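PDB 3VA9: sensor histidine kinase from Rhodopseudomonas palustris, which probably autophosphorylates on a histidine with ATP to start a two-component phosphorelay, here represented by its CHASE3-type four-helix-bundle sensor domain. Local coordinates for residues A23-S37 with Y53-L67. Sequence-based numbering, arbitrary orientation.
Sequences AISAIQQAVLEAETS and YIRARDALAARLDGL
I27 is the main bump that helix 23-37 offers to helix 53-67, a knob set in the hollow formed by L60, R63, L64 and L67. With CG1 anti to the carbonyl carbon (chi1 -74°), I27 CG2 meets L60 CD1 at 3.7 Å, while the I27 CD1 methyl points between L64 and L67 and comes within 3.4 Å of L67 CD2, a close methyl-to-methyl approach. R63 is the reciprocal knob, carried by helix 53-67. Its chain, extended from CG to NE, runs alongside I27 in the opposite sense, its CB on I27 CG1, into the hollow of A26, I27, Q29 and A30, and R63 NH1 donates to A26 O at 2.9 Å, a bent bond with an N-H...O angle of 140°. That carbonyl also accepts the helical A30 N, the two donors arriving from opposite faces of its plane.

Farther along, small residues bring the backbones together. The A56 methyl lies against the turn of A30 to A34, 3.4 Å from A34 N, and S37 CB packs on Y53 N at 3.3 Å. The Y53 ring turns its edge to A34 O, Y53 CD1 lying 3.4 Å from A34 O.

The segment axes, antiparallel at 156°, approach to 7.9 Å, joining helices 18-44 and 47-70 as consecutive members of the four-helix bundle. Helix 75-101 packs against Y53, L60, L64 and L67, whereas helix 121-142 covers I24 and Q28.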
ATOM      1  N   ALA A  23      -8.755  -6.883   7.663  1.00 60.36           N
ATOM      2  CA  ALA A  23      -7.338  -6.850   7.317  1.00 56.54           C
ATOM      3  C   ALA A  23      -7.091  -6.212   5.948  1.00 45.77           C
ATOM      4  O   ALA A  23      -6.104  -5.513   5.756  1.00 43.68           O
ATOM      5  CB  ALA A  23      -6.748  -8.256   7.371  1.00 62.87           C
ATOM      6  N   ILE A  24      -7.995  -6.461   5.004  1.00 45.93           N
ATOM      7  CA  ILE A  24      -7.878  -5.925   3.650  1.00 51.24           C
ATOM      8  C   ILE A  24      -8.091  -4.414   3.630  1.00 54.04           C
ATOM      9  O   ILE A  24      -7.422  -3.688   2.896  1.00 54.65           O
ATOM     10  CB  ILE A  24      -8.890  -6.598   2.703  1.00 49.86           C
ATOM     11  CG1 ILE A  24      -8.478  -8.046   2.431  1.00 50.50           C
ATOM     12  CG2 ILE A  24      -9.006  -5.829   1.398  1.00 48.41           C
ATOM     13  CD1 ILE A  24      -9.505  -8.823   1.653  1.00 57.09           C
ATOM     14  N   SER A  25      -9.032  -3.950   4.445  1.00 51.85           N
ATOM     15  CA  SER A  25      -9.338  -2.532   4.547  1.00 53.10           C
ATOM     16  C   SER A  25      -8.218  -1.787   5.261  1.00 48.57           C
ATOM     17  O   SER A  25      -7.923  -0.639   4.951  1.00 56.39           O
ATOM     18  CB  SER A  25     -10.661  -2.341   5.292  1.00 60.17           C
ATOM     19  OG  SER A  25     -10.688  -1.098   5.962  1.00 70.06           O
ATOM     20  N   ALA A  26      -7.594  -2.456   6.222  1.00 44.64           N
ATOM     21  CA  ALA A  26      -6.472  -1.885   6.945  1.00 40.75           C
ATOM     22  C   ALA A  26      -5.244  -1.737   6.044  1.00 45.80           C
ATOM     23  O   ALA A  26      -4.384  -0.884   6.280  1.00 49.56           O
ATOM     24  CB  ALA A  26      -6.150  -2.734   8.173  1.00 37.87           C
ATOM     25  N   ILE A  27      -5.165  -2.563   5.007  1.00 49.18           N
ATOM     26  CA  ILE A  27      -4.063  -2.473   4.048  1.00 45.55           C
ATOM     27  C   ILE A  27      -4.231  -1.283   3.100  1.00 34.33           C
ATOM     28  O   ILE A  27      -3.285  -0.542   2.840  1.00 33.02           O
ATOM     29  CB  ILE A  27      -3.894  -3.788   3.259  1.00 43.34           C
ATOM     30  CG1 ILE A  27      -3.271  -4.848   4.169  1.00 43.34           C
ATOM     31  CG2 ILE A  27      -3.030  -3.570   2.022  1.00 37.86           C
ATOM     32  CD1 ILE A  27      -3.308  -6.227   3.605  1.00 47.89           C
ATOM     33  N   GLN A  28      -5.442  -1.118   2.588  1.00 38.92           N
ATOM     34  CA  GLN A  28      -5.816   0.067   1.826  1.00 46.65           C
ATOM     35  C   GLN A  28      -5.492   1.336   2.619  1.00 41.44           C
ATOM     36  O   GLN A  28      -4.840   2.242   2.110  1.00 36.22           O
ATOM     37  CB  GLN A  28      -7.310   0.003   1.508  1.00 56.89           C
ATOM     38  CG  GLN A  28      -7.932   1.301   1.047  1.00 71.24           C
ATOM     39  CD  GLN A  28      -9.452   1.223   1.033  1.00 83.24           C
ATOM     40  OE1 GLN A  28     -10.116   1.527   2.032  1.00 80.44           O
ATOM     41  NE2 GLN A  28     -10.009   0.798  -0.098  1.00 85.94           N
ATOM     42  N   GLN A  29      -5.938   1.383   3.873  1.00 37.92           N
ATOM     43  CA  GLN A  29      -5.645   2.503   4.764  1.00 39.74           C
ATOM     44  C   GLN A  29      -4.154   2.838   4.824  1.00 42.34           C
ATOM     45  O   GLN A  29      -3.762   3.991   4.611  1.00 39.57           O
ATOM     46  CB  GLN A  29      -6.167   2.224   6.178  1.00 45.15           C
ATOM     47  CG  GLN A  29      -5.792   3.296   7.201  1.00 65.20           C
ATOM     48  CD  GLN A  29      -6.269   2.968   8.611  1.00 82.82           C
ATOM     49  OE1 GLN A  29      -6.874   1.921   8.847  1.00 89.25           O
ATOM     50  NE2 GLN A  29      -5.997   3.867   9.554  1.00 83.59           N
ATOM     51  N   ALA A  30      -3.331   1.829   5.113  1.00 39.01           N
ATOM     52  CA  ALA A  30      -1.887   2.021   5.274  1.00 31.58           C
ATOM     53  C   ALA A  30      -1.212   2.545   4.008  1.00 30.63           C
ATOM     54  O   ALA A  30      -0.303   3.369   4.081  1.00 31.62           O
ATOM     55  CB  ALA A  30      -1.220   0.733   5.739  1.00 31.57           C
ATOM     56  N   VAL A  31      -1.653   2.063   2.851  1.00 29.73           N
ATOM     57  CA  VAL A  31      -1.133   2.550   1.571  1.00 28.78           C
ATOM     58  C   VAL A  31      -1.449   4.040   1.361  1.00 25.15           C
ATOM     59  O   VAL A  31      -0.585   4.811   0.950  1.00 29.42           O
ATOM     60  CB  VAL A  31      -1.696   1.729   0.391  1.00 37.72           C
ATOM     61  CG1 VAL A  31      -1.406   2.414  -0.930  1.00 41.65           C
ATOM     62  CG2 VAL A  31      -1.117   0.323   0.405  1.00 32.56           C
ATOM     63  N   LEU A  32      -2.684   4.437   1.663  1.00 30.14           N
ATOM     64  CA  LEU A  32      -3.090   5.845   1.577  1.00 36.04           C
ATOM     65  C   LEU A  32      -2.327   6.697   2.570  1.00 27.03           C
ATOM     66  O   LEU A  32      -1.870   7.786   2.242  1.00 32.78           O
ATOM     67  CB  LEU A  32      -4.592   6.001   1.821  1.00 31.46           C
ATOM     68  CG  LEU A  32      -5.440   5.440   0.686  1.00 34.92           C
ATOM     69  CD1 LEU A  32      -6.900   5.323   1.091  1.00 31.06           C
ATOM     70  CD2 LEU A  32      -5.262   6.330  -0.528  1.00 34.79           C
ATOM     71  N   GLU A  33      -2.180   6.182   3.783  1.00 24.82           N
ATOM     72  CA  GLU A  33      -1.450   6.887   4.828  1.00 27.96           C
ATOM     73  C   GLU A  33       0.028   7.109   4.471  1.00 28.80           C
ATOM     74  O   GLU A  33       0.587   8.154   4.785  1.00 33.06           O
ATOM     75  CB  GLU A  33      -1.600   6.158   6.166  1.00 31.02           C
ATOM     76  CG  GLU A  33      -1.100   6.953   7.360  1.00 55.08           C
ATOM     77  CD  GLU A  33      -1.803   8.297   7.508  1.00 70.74           C
ATOM     78  OE1 GLU A  33      -3.051   8.314   7.565  1.00 76.64           O
ATOM     79  OE2 GLU A  33      -1.108   9.335   7.576  1.00 71.83           O
ATOM     80  N   ALA A  34       0.652   6.140   3.801  1.00 24.25           N
ATOM     81  CA  ALA A  34       2.044   6.291   3.363  1.00 22.67           C
ATOM     82  C   ALA A  34       2.159   7.385   2.303  1.00 27.28           C
ATOM     83  O   ALA A  34       3.058   8.227   2.347  1.00 23.12           O
ATOM     84  CB  ALA A  34       2.585   4.963   2.819  1.00 22.19           C
ATOM     85  N   GLU A  35       1.238   7.359   1.347  1.00 24.13           N
ATOM     86  CA  GLU A  35       1.205   8.369   0.299  1.00 32.37           C
ATOM     87  C   GLU A  35       0.934   9.772   0.851  1.00 29.13           C
ATOM     88  O   GLU A  35       1.685  10.709   0.592  1.00 31.44           O
ATOM     89  CB  GLU A  35       0.151   8.011  -0.748  1.00 30.91           C
ATOM     90  CG  GLU A  35       0.169   8.924  -1.955  1.00 32.29           C
ATOM     91  CD  GLU A  35      -1.000   8.661  -2.868  1.00 36.47           C
ATOM     92  OE1 GLU A  35      -0.843   7.838  -3.788  1.00 32.74           O
ATOM     93  OE2 GLU A  35      -2.077   9.264  -2.656  1.00 37.76           O
ATOM     94  N   THR A  36      -0.134   9.914   1.626  1.00 25.36           N
ATOM     95  CA  THR A  36      -0.475  11.224   2.154  1.00 29.45           C
ATOM     96  C   THR A  36       0.639  11.767   3.068  1.00 36.16           C
ATOM     97  O   THR A  36       0.920  12.965   3.069  1.00 38.89           O
ATOM     98  CB  THR A  36      -1.842  11.219   2.876  1.00 26.58           C
ATOM     99  OG1 THR A  36      -2.360  12.554   2.914  1.00 31.30           O
ATOM    100  CG2 THR A  36      -1.711  10.689   4.307  1.00 26.70           C
ATOM    101  N   SER A  37       1.289  10.885   3.821  1.00 30.04           N
ATOM    102  CA  SER A  37       2.356  11.318   4.723  1.00 30.16           C
ATOM    103  C   SER A  37       3.578  11.790   3.943  1.00 27.03           C
ATOM    104  O   SER A  37       4.180  12.801   4.279  1.00 33.11           O
ATOM    105  CB  SER A  37       2.737  10.204   5.697  1.00 24.81           C
ATOM    106  OG  SER A  37       1.656   9.938   6.557  1.00 31.13           O
ATOM    107  N   TYR A  53       4.980   8.440   7.423  1.00 30.73           N
ATOM    108  CA  TYR A  53       5.239   7.620   6.246  1.00 26.27           C
ATOM    109  C   TYR A  53       5.900   6.319   6.680  1.00 25.19           C
ATOM    110  O   TYR A  53       5.471   5.241   6.280  1.00 38.23           O
ATOM    111  CB  TYR A  53       6.121   8.355   5.222  1.00 28.43           C
ATOM    112  CG  TYR A  53       6.772   7.416   4.224  1.00 25.68           C
ATOM    113  CD1 TYR A  53       6.067   6.946   3.123  1.00 30.58           C
ATOM    114  CD2 TYR A  53       8.077   6.975   4.401  1.00 32.95           C
ATOM    115  CE1 TYR A  53       6.640   6.077   2.225  1.00 30.13           C
ATOM    116  CE2 TYR A  53       8.666   6.101   3.502  1.00 33.01           C
ATOM    117  CZ  TYR A  53       7.941   5.655   2.422  1.00 36.08           C
ATOM    118  OH  TYR A  53       8.519   4.789   1.528  1.00 41.08           O
ATOM    119  N   ILE A  54       6.944   6.427   7.502  1.00 30.71           N
ATOM    120  CA  ILE A  54       7.644   5.250   8.032  1.00 38.47           C
ATOM    121  C   ILE A  54       6.694   4.312   8.782  1.00 35.51           C
ATOM    122  O   ILE A  54       6.708   3.101   8.567  1.00 32.00           O
ATOM    123  CB  ILE A  54       8.826   5.650   8.949  1.00 41.62           C
ATOM    124  CG1 ILE A  54       9.974   6.225   8.117  1.00 41.49           C
ATOM    125  CG2 ILE A  54       9.324   4.456   9.782  1.00 36.83           C
ATOM    126  CD1 ILE A  54      10.978   6.978   8.934  1.00 46.88           C
ATOM    127  N   ARG A  55       5.851   4.884   9.640  1.00 34.80           N
ATOM    128  CA  ARG A  55       4.868   4.099  10.381  1.00 36.67           C
ATOM    129  C   ARG A  55       3.894   3.360   9.456  1.00 35.11           C
ATOM    130  O   ARG A  55       3.647   2.162   9.626  1.00 35.38           O
ATOM    131  CB  ARG A  55       4.098   4.979  11.370  1.00 39.11           C
ATOM    132  CG  ARG A  55       3.132   4.189  12.236  1.00 50.26           C
ATOM    133  CD  ARG A  55       2.268   5.067  13.127  1.00 57.12           C
ATOM    134  NE  ARG A  55       1.482   4.237  14.038  1.00 70.70           N
ATOM    135  CZ  ARG A  55       0.505   4.677  14.827  1.00 72.98           C
ATOM    136  NH1 ARG A  55       0.165   5.960  14.831  1.00 68.68           N
ATOM    137  NH2 ARG A  55      -0.137   3.826  15.614  1.00 72.13           N
ATOM    138  N   ALA A  56       3.345   4.072   8.477  1.00 25.77           N
ATOM    139  CA  ALA A  56       2.425   3.460   7.531  1.00 23.77           C
ATOM    140  C   ALA A  56       3.126   2.372   6.701  1.00 24.13           C
ATOM    141  O   ALA A  56       2.574   1.297   6.478  1.00 38.03           O
ATOM    142  CB  ALA A  56       1.802   4.525   6.624  1.00 31.56           C
ATOM    143  N   ARG A  57       4.347   2.648   6.262  1.00 30.69           N
ATOM    144  CA  ARG A  57       5.137   1.650   5.541  1.00 41.37           C
ATOM    145  C   ARG A  57       5.393   0.396   6.389  1.00 32.89           C
ATOM    146  O   ARG A  57       5.262  -0.728   5.910  1.00 34.27           O
ATOM    147  CB  ARG A  57       6.469   2.251   5.087  1.00 40.65           C
ATOM    148  CG  ARG A  57       7.311   1.310   4.248  1.00 41.84           C
ATOM    149  CD  ARG A  57       8.767   1.727   4.284  1.00 45.87           C
ATOM    150  NE  ARG A  57       9.313   1.595   5.634  1.00 54.69           N
ATOM    151  CZ  ARG A  57      10.437   2.169   6.047  1.00 54.69           C
ATOM    152  NH1 ARG A  57      11.135   2.933   5.216  1.00 52.15           N
ATOM    153  NH2 ARG A  57      10.859   1.988   7.294  1.00 49.09           N
ATOM    154  N   ASP A  58       5.764   0.593   7.647  1.00 29.57           N
ATOM    155  CA  ASP A  58       5.990  -0.536   8.549  1.00 35.33           C
ATOM    156  C   ASP A  58       4.686  -1.300   8.823  1.00 38.70           C
ATOM    157  O   ASP A  58       4.663  -2.533   8.837  1.00 38.65           O
ATOM    158  CB  ASP A  58       6.610  -0.058   9.866  1.00 34.32           C
ATOM    159  CG  ASP A  58       8.044   0.435   9.699  1.00 36.05           C
ATOM    160  OD1 ASP A  58       8.673   0.108   8.675  1.00 39.98           O
ATOM    161  OD2 ASP A  58       8.550   1.139  10.598  1.00 40.27           O
ATOM    162  N   ALA A  59       3.600  -0.557   9.021  1.00 33.61           N
ATOM    163  CA  ALA A  59       2.302  -1.154   9.310  1.00 34.61           C
ATOM    164  C   ALA A  59       1.783  -1.946   8.108  1.00 34.28           C
ATOM    165  O   ALA A  59       1.207  -3.025   8.256  1.00 40.34           O
ATOM    166  CB  ALA A  59       1.299  -0.078   9.737  1.00 32.44           C
ATOM    167  N   LEU A  60       2.007  -1.412   6.916  1.00 31.64           N
ATOM    168  CA  LEU A  60       1.637  -2.112   5.691  1.00 30.08           C
ATOM    169  C   LEU A  60       2.321  -3.474   5.601  1.00 35.64           C
ATOM    170  O   LEU A  60       1.672  -4.498   5.361  1.00 35.56           O
ATOM    171  CB  LEU A  60       2.005  -1.267   4.476  1.00 25.45           C
ATOM    172  CG  LEU A  60       1.714  -1.820   3.077  1.00 34.71           C
ATOM    173  CD1 LEU A  60       0.264  -2.250   2.916  1.00 26.12           C
ATOM    174  CD2 LEU A  60       2.092  -0.787   2.013  1.00 39.37           C
ATOM    175  N   ALA A  61       3.638  -3.478   5.777  1.00 30.97           N
ATOM    176  CA  ALA A  61       4.401  -4.717   5.738  1.00 34.74           C
ATOM    177  C   ALA A  61       3.843  -5.719   6.760  1.00 35.61           C
ATOM    178  O   ALA A  61       3.581  -6.872   6.422  1.00 37.37           O
ATOM    179  CB  ALA A  61       5.885  -4.442   5.989  1.00 31.03           C
ATOM    180  N   ALA A  62       3.635  -5.261   7.993  1.00 31.48           N
ATOM    181  CA  ALA A  62       3.110  -6.126   9.053  1.00 39.78           C
ATOM    182  C   ALA A  62       1.703  -6.643   8.741  1.00 44.11           C
ATOM    183  O   ALA A  62       1.400  -7.808   8.980  1.00 47.49           O
ATOM    184  CB  ALA A  62       3.128  -5.406  10.389  1.00 38.48           C
ATOM    185  N   ARG A  63       0.853  -5.777   8.198  1.00 44.20           N
ATOM    186  CA  ARG A  63      -0.511  -6.168   7.839  1.00 38.81           C
ATOM    187  C   ARG A  63      -0.557  -7.117   6.646  1.00 41.77           C
ATOM    188  O   ARG A  63      -1.411  -8.005   6.589  1.00 44.18           O
ATOM    189  CB  ARG A  63      -1.369  -4.931   7.583  1.00 38.16           C
ATOM    190  CG  ARG A  63      -1.621  -4.137   8.843  1.00 43.21           C
ATOM    191  CD  ARG A  63      -2.242  -2.786   8.572  1.00 47.25           C
ATOM    192  NE  ARG A  63      -2.249  -1.977   9.792  1.00 49.98           N
ATOM    193  CZ  ARG A  63      -2.661  -0.715   9.855  1.00 47.76           C
ATOM    194  NH1 ARG A  63      -3.105  -0.100   8.767  1.00 43.38           N
ATOM    195  NH2 ARG A  63      -2.622  -0.069  11.009  1.00 50.09           N
ATOM    196  N   LEU A  64       0.358  -6.929   5.696  1.00 34.06           N
ATOM    197  CA  LEU A  64       0.494  -7.865   4.584  1.00 37.56           C
ATOM    198  C   LEU A  64       0.969  -9.239   5.068  1.00 42.70           C
ATOM    199  O   LEU A  64       0.447 -10.261   4.625  1.00 42.07           O
ATOM    200  CB  LEU A  64       1.437  -7.320   3.503  1.00 32.23           C
ATOM    201  CG  LEU A  64       0.877  -6.169   2.654  1.00 37.99           C
ATOM    202  CD1 LEU A  64       1.981  -5.382   1.965  1.00 31.34           C
ATOM    203  CD2 LEU A  64      -0.150  -6.665   1.645  1.00 31.15           C
ATOM    204  N   ASP A  65       1.961  -9.255   5.964  1.00 44.31           N
ATOM    205  CA  ASP A  65       2.483 -10.510   6.527  1.00 48.90           C
ATOM    206  C   ASP A  65       1.365 -11.294   7.228  1.00 51.78           C
ATOM    207  O   ASP A  65       1.278 -12.517   7.114  1.00 58.15           O
ATOM    208  CB  ASP A  65       3.600 -10.250   7.549  1.00 44.35           C
ATOM    209  CG  ASP A  65       4.840  -9.609   6.946  1.00 48.38           C
ATOM    210  OD1 ASP A  65       5.049  -9.695   5.714  1.00 49.34           O
ATOM    211  OD2 ASP A  65       5.626  -9.028   7.734  1.00 39.07           O
ATOM    212  N   GLY A  66       0.524 -10.573   7.962  1.00 47.95           N
ATOM    213  CA  GLY A  66      -0.559 -11.173   8.723  1.00 52.99           C
ATOM    214  C   GLY A  66      -1.761 -11.602   7.901  1.00 59.40           C
ATOM    215  O   GLY A  66      -2.385 -12.619   8.189  1.00 61.15           O
ATOM    216  N   LEU A  67      -2.104 -10.815   6.888  1.00 64.14           N
ATOM    217  CA  LEU A  67      -3.177 -11.190   5.982  1.00 58.06           C
ATOM    218  C   LEU A  67      -2.792 -12.501   5.328  1.00 61.26           C
ATOM    219  O   LEU A  67      -3.620 -13.398   5.158  1.00 60.20           O
ATOM    220  CB  LEU A  67      -3.366 -10.118   4.911  1.00 59.42           C
ATOM    221  CG  LEU A  67      -4.311 -10.451   3.757  1.00 53.48           C
ATOM    222  CD1 LEU A  67      -5.746 -10.584   4.252  1.00 55.28           C
ATOM    223  CD2 LEU A  67      -4.206  -9.393   2.669  1.00 55.14           C
TER